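Local coordinates for putative nucleoside-diphosphate-sugar epimerase (Staphylococcus aureus subsp. aureus, PDB 3E48), which is a nucleoside-diphosphate-sugar epimerase that probably binds NAD(P) through a Rossmann-type domain, at the interface of chains A and B. Numbering follows the deposited sequence. Chains: chain A/B, Putative nucleoside-diphosphate-sugar epimerase.

Contact 1: the interface of chains A and B. Residues chain A 79-80, 83, 119-120, 123; chain B 79-80, 83, 119-120, 123.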
loop_
_atom_site.group_PDB
_atom_site.type_symbol
_atom_site.label_atom_id
_atom_site.label_comp_id
_atom_site.label_asym_id
_atom_site.label_seq_id
_atom_site.Cartn_x
_atom_site.Cartn_y
_atom_site.Cartn_z
ATOM N N SER A 79 -2.841 -1.512 12.004
ATOM C CA SER A 79 -2.018 -2.046 10.915
ATOM C C SER A 79 -0.541 -2.245 11.260
ATOM O O SER A 79 0.059 -3.254 10.881
ATOM C CB SER A 79 -2.124 -1.150 9.672
ATOM O OG SER A 79 -3.437 -1.158 9.139
ATOM N N PHE A 80 0.050 -1.296 11.979
ATOM C CA PHE A 80 1.467 -1.403 12.331
ATOM C C PHE A 80 1.784 -2.664 13.123
ATOM O O PHE A 80 2.857 -3.259 12.968
ATOM C CB PHE A 80 1.919 -0.185 13.139
ATOM C CG PHE A 80 3.391 -0.168 13.425
ATOM C CD1 PHE A 80 4.304 0.131 12.419
ATOM C CD2 PHE A 80 3.869 -0.467 14.698
ATOM C CE1 PHE A 80 5.677 0.135 12.675
ATOM C CE2 PHE A 80 5.237 -0.466 14.970
ATOM C CZ PHE A 80 6.143 -0.165 13.955
ATOM N N ILE A 83 1.365 -5.891 10.487
ATOM C CA ILE A 83 2.356 -5.982 9.410
ATOM C C ILE A 83 3.423 -7.073 9.562
ATOM O O ILE A 83 3.759 -7.759 8.601
ATOM C CB ILE A 83 3.110 -4.632 9.240
ATOM C CG1 ILE A 83 2.142 -3.551 8.763
ATOM C CG2 ILE A 83 4.282 -4.794 8.273
ATOM C CD1 ILE A 83 1.494 -3.841 7.431
ATOM N N PRO A 119 -4.258 0.028 5.586
ATOM C CA PRO A 119 -2.807 0.067 5.330
ATOM C C PRO A 119 -2.181 -1.340 5.301
ATOM O O PRO A 119 -1.301 -1.620 4.483
ATOM C CB PRO A 119 -2.273 0.914 6.481
ATOM C CG PRO A 119 -3.417 1.855 6.762
ATOM C CD PRO A 119 -4.621 0.935 6.693
ATOM N N TYR A 120 -2.634 -2.218 6.195
ATOM C CA TYR A 120 -2.116 -3.583 6.239
ATOM C C TYR A 120 -2.399 -4.325 4.942
ATOM O O TYR A 120 -1.521 -4.993 4.391
ATOM C CB TYR A 120 -2.740 -4.368 7.402
ATOM C CG TYR A 120 -2.480 -5.867 7.348
ATOM C CD1 TYR A 120 -1.288 -6.409 7.832
ATOM C CD2 TYR A 120 -3.424 -6.736 6.788
ATOM C CE1 TYR A 120 -1.039 -7.780 7.759
ATOM C CE2 TYR A 120 -3.189 -8.108 6.710
ATOM C CZ TYR A 120 -1.992 -8.622 7.198
ATOM O OH TYR A 120 -1.744 -9.979 7.127
ATOM N N TYR A 123 -0.393 -2.921 2.054
ATOM C CA TYR A 123 0.993 -3.329 2.226
ATOM C C TYR A 123 1.192 -4.801 1.859
ATOM O O TYR A 123 2.143 -5.147 1.164
ATOM C CB TYR A 123 1.413 -3.069 3.679
ATOM C CG TYR A 123 2.865 -3.333 4.014
ATOM C CD1 TYR A 123 3.318 -4.622 4.302
ATOM C CD2 TYR A 123 3.774 -2.280 4.121
ATOM C CE1 TYR A 123 4.639 -4.854 4.697
ATOM C CE2 TYR A 123 5.090 -2.498 4.514
ATOM C CZ TYR A 123 5.517 -3.783 4.804
ATOM O OH TYR A 123 6.816 -3.979 5.224
ATOM N N SER B 79 10.850 -1.642 2.849
ATOM C CA SER B 79 9.617 -1.020 3.328
ATOM C C SER B 79 9.365 -1.125 4.830
ATOM O O SER B 79 8.951 -0.152 5.465
ATOM C CB SER B 79 8.408 -1.588 2.579
ATOM O OG SER B 79 8.423 -1.187 1.217
ATOM N N PHE B 80 9.611 -2.297 5.410
ATOM C CA PHE B 80 9.368 -2.486 6.837
ATOM C C PHE B 80 10.165 -1.516 7.700
ATOM O O PHE B 80 9.694 -1.073 8.748
ATOM C CB PHE B 80 9.707 -3.917 7.259
ATOM C CG PHE B 80 9.296 -4.241 8.668
ATOM C CD1 PHE B 80 7.957 -4.446 8.987
ATOM C CD2 PHE B 80 10.245 -4.325 9.683
ATOM C CE1 PHE B 80 7.569 -4.732 10.295
ATOM C CE2 PHE B 80 9.867 -4.611 10.995
ATOM C CZ PHE B 80 8.528 -4.814 11.301
ATOM N N ILE B 83 8.524 2.256 7.208
ATOM C CA ILE B 83 7.179 2.446 7.754
ATOM C C ILE B 83 7.047 3.341 8.992
ATOM O O ILE B 83 6.158 4.188 9.056
ATOM C CB ILE B 83 6.529 1.077 8.103
ATOM C CG1 ILE B 83 6.309 0.278 6.828
ATOM C CG2 ILE B 83 5.214 1.285 8.841
ATOM C CD1 ILE B 83 5.488 1.009 5.797
ATOM N N PRO B 119 5.339 -1.276 -1.099
ATOM C CA PRO B 119 4.568 -1.495 0.132
ATOM C C PRO B 119 4.524 -0.234 1.000
ATOM O O PRO B 119 3.485 0.103 1.574
ATOM C CB PRO B 119 5.319 -2.637 0.816
ATOM C CG PRO B 119 5.901 -3.398 -0.334
ATOM C CD PRO B 119 6.412 -2.281 -1.224
ATOM N N TYR B 120 5.657 0.458 1.095
ATOM C CA TYR B 120 5.727 1.679 1.893
ATOM C C TYR B 120 4.766 2.741 1.383
ATOM O O TYR B 120 4.026 3.336 2.163
ATOM C CB TYR B 120 7.144 2.259 1.889
ATOM C CG TYR B 120 7.224 3.661 2.466
ATOM C CD1 TYR B 120 7.222 3.872 3.847
ATOM C CD2 TYR B 120 7.269 4.781 1.630
ATOM C CE1 TYR B 120 7.267 5.160 4.383
ATOM C CE2 TYR B 120 7.311 6.075 2.158
ATOM C CZ TYR B 120 7.311 6.254 3.533
ATOM O OH TYR B 120 7.366 7.528 4.068
ATOM N N TYR B 123 1.142 1.762 1.878
ATOM C CA TYR B 123 0.834 1.892 3.293
ATOM C C TYR B 123 0.653 3.346 3.712
ATOM O O TYR B 123 -0.283 3.674 4.443
ATOM C CB TYR B 123 1.952 1.242 4.107
ATOM C CG TYR B 123 1.714 1.162 5.597
ATOM C CD1 TYR B 123 1.971 2.255 6.431
ATOM C CD2 TYR B 123 1.291 -0.033 6.183
ATOM C CE1 TYR B 123 1.823 2.153 7.818
ATOM C CE2 TYR B 123 1.139 -0.144 7.560
ATOM C CZ TYR B 123 1.409 0.947 8.372
ATOM O OH TYR B 123 1.287 0.808 9.734
#
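A:Tyr123 and B:Tyr123 are the residues that reach across this two-fold patch, each entering a cleft that the partner forms from the start of the helix at 79 and the start of helix 118-131. In A:Tyr123 the ring carbon CG stands anti to the backbone N (chi1 -175°), which sends the side chain away from its own helix and into chain B. CB lies near the symmetry axis, 3.9 Å from CD2 of B:Tyr123, so the roots of the two tyrosines touch while their rings diverge into opposite subunits. Further out, CD2 passes 3.5 Å from the backbone O of B:Pro119, a van der Waals contact. CB of the same proline sits over one face of the tyrosine ring, 3.9 Å from its centroid and displaced toward the CD2-CE2 rim, in a CH-pi contact. CE2 meets B:Ile83 tip to tip, at 3.8 Å from its CD1 methyl, and also touches CB of B:Ser79. The phenol OH ends at the backbone of B:Phe80, 3.3 Å from its N, without a hydrogen bond to it; this oxygen also lies in the plane of the B:Phe80 ring, at its edge.

B:Phe80 and A:Ile83 pass each other in opposite directions, the CG2 methyl of A:Ile83 meeting the ring edge 3.8 Å from CD1 of B:Phe80. The contact across the subunits is thus essentially apolar. Behind it, the hydroxyl OG of A:Ser79 accepts a hydrogen bond of 3.2 Å from the backbone N of A:Tyr120, which ties the two walls of the cleft together at their helix starts; its twin in chain B is weak. In the fold, the site lies where the first turns of helices 79-95 and 118-131 of chain A come side by side, facing the corresponding segments of chain B.

Contact 2: the interface of chains A and B. Residues chain A 109, 111, 122, 126, 194; chain B 109, 111, 122, 126.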
loop_
_atom_site.group_PDB
_atom_site.type_symbol
_atom_site.label_atom_id
_atom_site.label_comp_id
_atom_site.label_asym_id
_atom_site.label_seq_id
_atom_site.Cartn_x
_atom_site.Cartn_y
_atom_site.Cartn_z
ATOM N N ASP A 109 -9.450 -2.045 0.925
ATOM C CA ASP A 109 -8.029 -1.808 0.718
ATOM C C ASP A 109 -7.634 -0.751 -0.311
ATOM O O ASP A 109 -6.480 -0.730 -0.750
ATOM C CB ASP A 109 -7.357 -3.131 0.330
ATOM C CG ASP A 109 -7.916 -3.717 -0.959
ATOM O OD1 ASP A 109 -8.776 -3.069 -1.598
ATOM O OD2 ASP A 109 -7.493 -4.833 -1.341
ATOM N N HIS A 111 -6.547 2.902 -1.947
ATOM C CA HIS A 111 -5.591 3.897 -1.467
ATOM C C HIS A 111 -6.226 4.959 -0.582
ATOM O O HIS A 111 -5.541 5.592 0.222
ATOM C CB HIS A 111 -4.894 4.592 -2.640
ATOM C CG HIS A 111 -5.819 5.398 -3.498
ATOM N ND1 HIS A 111 -6.586 4.840 -4.497
ATOM C CD2 HIS A 111 -6.121 6.718 -3.486
ATOM C CE1 HIS A 111 -7.320 5.781 -5.064
ATOM N NE2 HIS A 111 -7.057 6.929 -4.468
ATOM N N GLY A 122 -3.110 -3.029 1.953
ATOM C CA GLY A 122 -2.419 -2.439 0.821
ATOM C C GLY A 122 -0.966 -2.890 0.855
ATOM O O GLY A 122 -0.372 -3.217 -0.171
ATOM N N ARG A 126 1.175 -5.523 -1.979
ATOM C CA ARG A 126 2.412 -5.025 -2.565
ATOM C C ARG A 126 3.636 -5.844 -2.159
ATOM O O ARG A 126 4.489 -6.148 -2.999
ATOM C CB ARG A 126 2.572 -3.542 -2.202
ATOM C CG ARG A 126 1.492 -2.685 -2.862
ATOM C CD ARG A 126 1.378 -1.264 -2.306
ATOM N NE ARG A 126 0.421 -0.504 -3.107
ATOM C CZ ARG A 126 -0.888 -0.731 -3.127
ATOM N NH1 ARG A 126 -1.416 -1.689 -2.372
ATOM N NH2 ARG A 126 -1.669 -0.037 -3.945
ATOM N N ARG A 194 -5.919 -12.389 -9.429
ATOM C CA ARG A 194 -6.512 -11.626 -8.342
ATOM C C ARG A 194 -8.020 -11.858 -8.394
ATOM O O ARG A 194 -8.641 -11.741 -9.456
ATOM C CB ARG A 194 -6.189 -10.143 -8.528
ATOM C CG ARG A 194 -6.366 -9.287 -7.294
ATOM C CD ARG A 194 -5.815 -7.886 -7.547
ATOM N NE ARG A 194 -5.825 -7.055 -6.345
ATOM C CZ ARG A 194 -4.883 -7.076 -5.407
ATOM N NH1 ARG A 194 -3.840 -7.889 -5.518
ATOM N NH2 ARG A 194 -4.978 -6.273 -4.359
ATOM N N ASP B 109 3.543 2.655 -7.025
ATOM C CA ASP B 109 2.790 2.234 -5.853
ATOM C C ASP B 109 1.514 1.420 -6.075
ATOM O O ASP B 109 0.688 1.323 -5.167
ATOM C CB ASP B 109 2.441 3.479 -5.029
ATOM C CG ASP B 109 1.512 4.432 -5.767
ATOM O OD1 ASP B 109 1.140 4.153 -6.931
ATOM O OD2 ASP B 109 1.147 5.479 -5.182
ATOM N N HIS B 111 -1.021 -1.849 -6.522
ATOM C CA HIS B 111 -1.120 -3.078 -5.737
ATOM C C HIS B 111 -0.233 -4.201 -6.262
ATOM O O HIS B 111 0.169 -5.087 -5.501
ATOM C CB HIS B 111 -2.572 -3.568 -5.690
ATOM C CG HIS B 111 -3.091 -4.048 -7.010
ATOM N ND1 HIS B 111 -3.630 -3.203 -7.953
ATOM C CD2 HIS B 111 -3.138 -5.291 -7.547
ATOM C CE1 HIS B 111 -3.990 -3.902 -9.015
ATOM N NE2 HIS B 111 -3.703 -5.171 -8.795
ATOM N N GLY B 122 2.128 2.347 -0.603
ATOM C CA GLY B 122 0.744 1.931 -0.503
ATOM C C GLY B 122 0.283 2.128 0.931
ATOM O O GLY B 122 -0.823 2.600 1.183
ATOM N N ARG B 126 -2.726 4.945 2.506
ATOM C CA ARG B 126 -3.825 4.432 3.318
ATOM C C ARG B 126 -3.777 4.927 4.763
ATOM O O ARG B 126 -4.812 5.280 5.332
ATOM C CB ARG B 126 -3.826 2.903 3.248
ATOM C CG ARG B 126 -4.083 2.437 1.824
ATOM C CD ARG B 126 -3.745 0.978 1.575
ATOM N NE ARG B 126 -4.221 0.582 0.250
ATOM C CZ ARG B 126 -3.688 0.990 -0.900
ATOM N NH1 ARG B 126 -2.639 1.807 -0.908
ATOM N NH2 ARG B 126 -4.232 0.610 -2.051
#
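Helix 118-131 of each chain meets its symmetry mate here and receives the loop of the other subunit that carries A:Asp109 and A:His111 or B:Asp109 and B:His111, while strand 194-197 of chain A adds A:Arg194 at one end. A:Arg126 extends from CG to NE and turns its guanidinium side-on to B:Asp109, where the backbone carbonyl, rather than the carboxylate, is the acceptor. NE binds B:Asp109 O at 2.8 Å from above the carbonyl plane, and NH2 binds the same O at 3.0 Å within that plane. The third nitrogen, NH1, turns back to its own helix and donates to A:Gly122 O at 2.9 Å. Both acceptors lie close to the guanidinium plane, so the bonds fix its rotation.

CA of B:His111 covers the centre of one guanidinium face, and NH1 of B:Arg126 lies over the rim of the other. The two arginines meet tip to tip with their planes 51° apart, and the carbonyl oxygens around them may offset the repulsion between like charges. B:Arg126 repeats the grip on A:Asp109 O. Beyond this core the twins differ in burial: B:His111 loses 63 Å² to the partner against 20 Å² for A:His111, a difference that A:Arg194, reaching it tip to tip, appears largely to account for. CD2 of the B:His111 imidazole stands over the centre of the A:Arg194 guanidinium, 3.3 Å from its CZ.

Contact 1 and contact 2 are neighbouring patches of one two-fold symmetric interface, their C-alpha centres about 10 Å apart. Helix 118-131 runs through both: A:Pro119 and A:Tyr123 serve contact 1, whereas A:Gly122 and A:Arg126 serve contact 2, as do their twins in chain B, so two neighbouring faces of the helix, each with residues one turn apart, supply an apolar patch and a polar one. Contact 1 brings in the helix start at residue 79, contact 2 the loop at 109-111. Together they pair the two copies of helix 118-131, consistent with a dimer, although the structure alone does not establish the oligomer in solution.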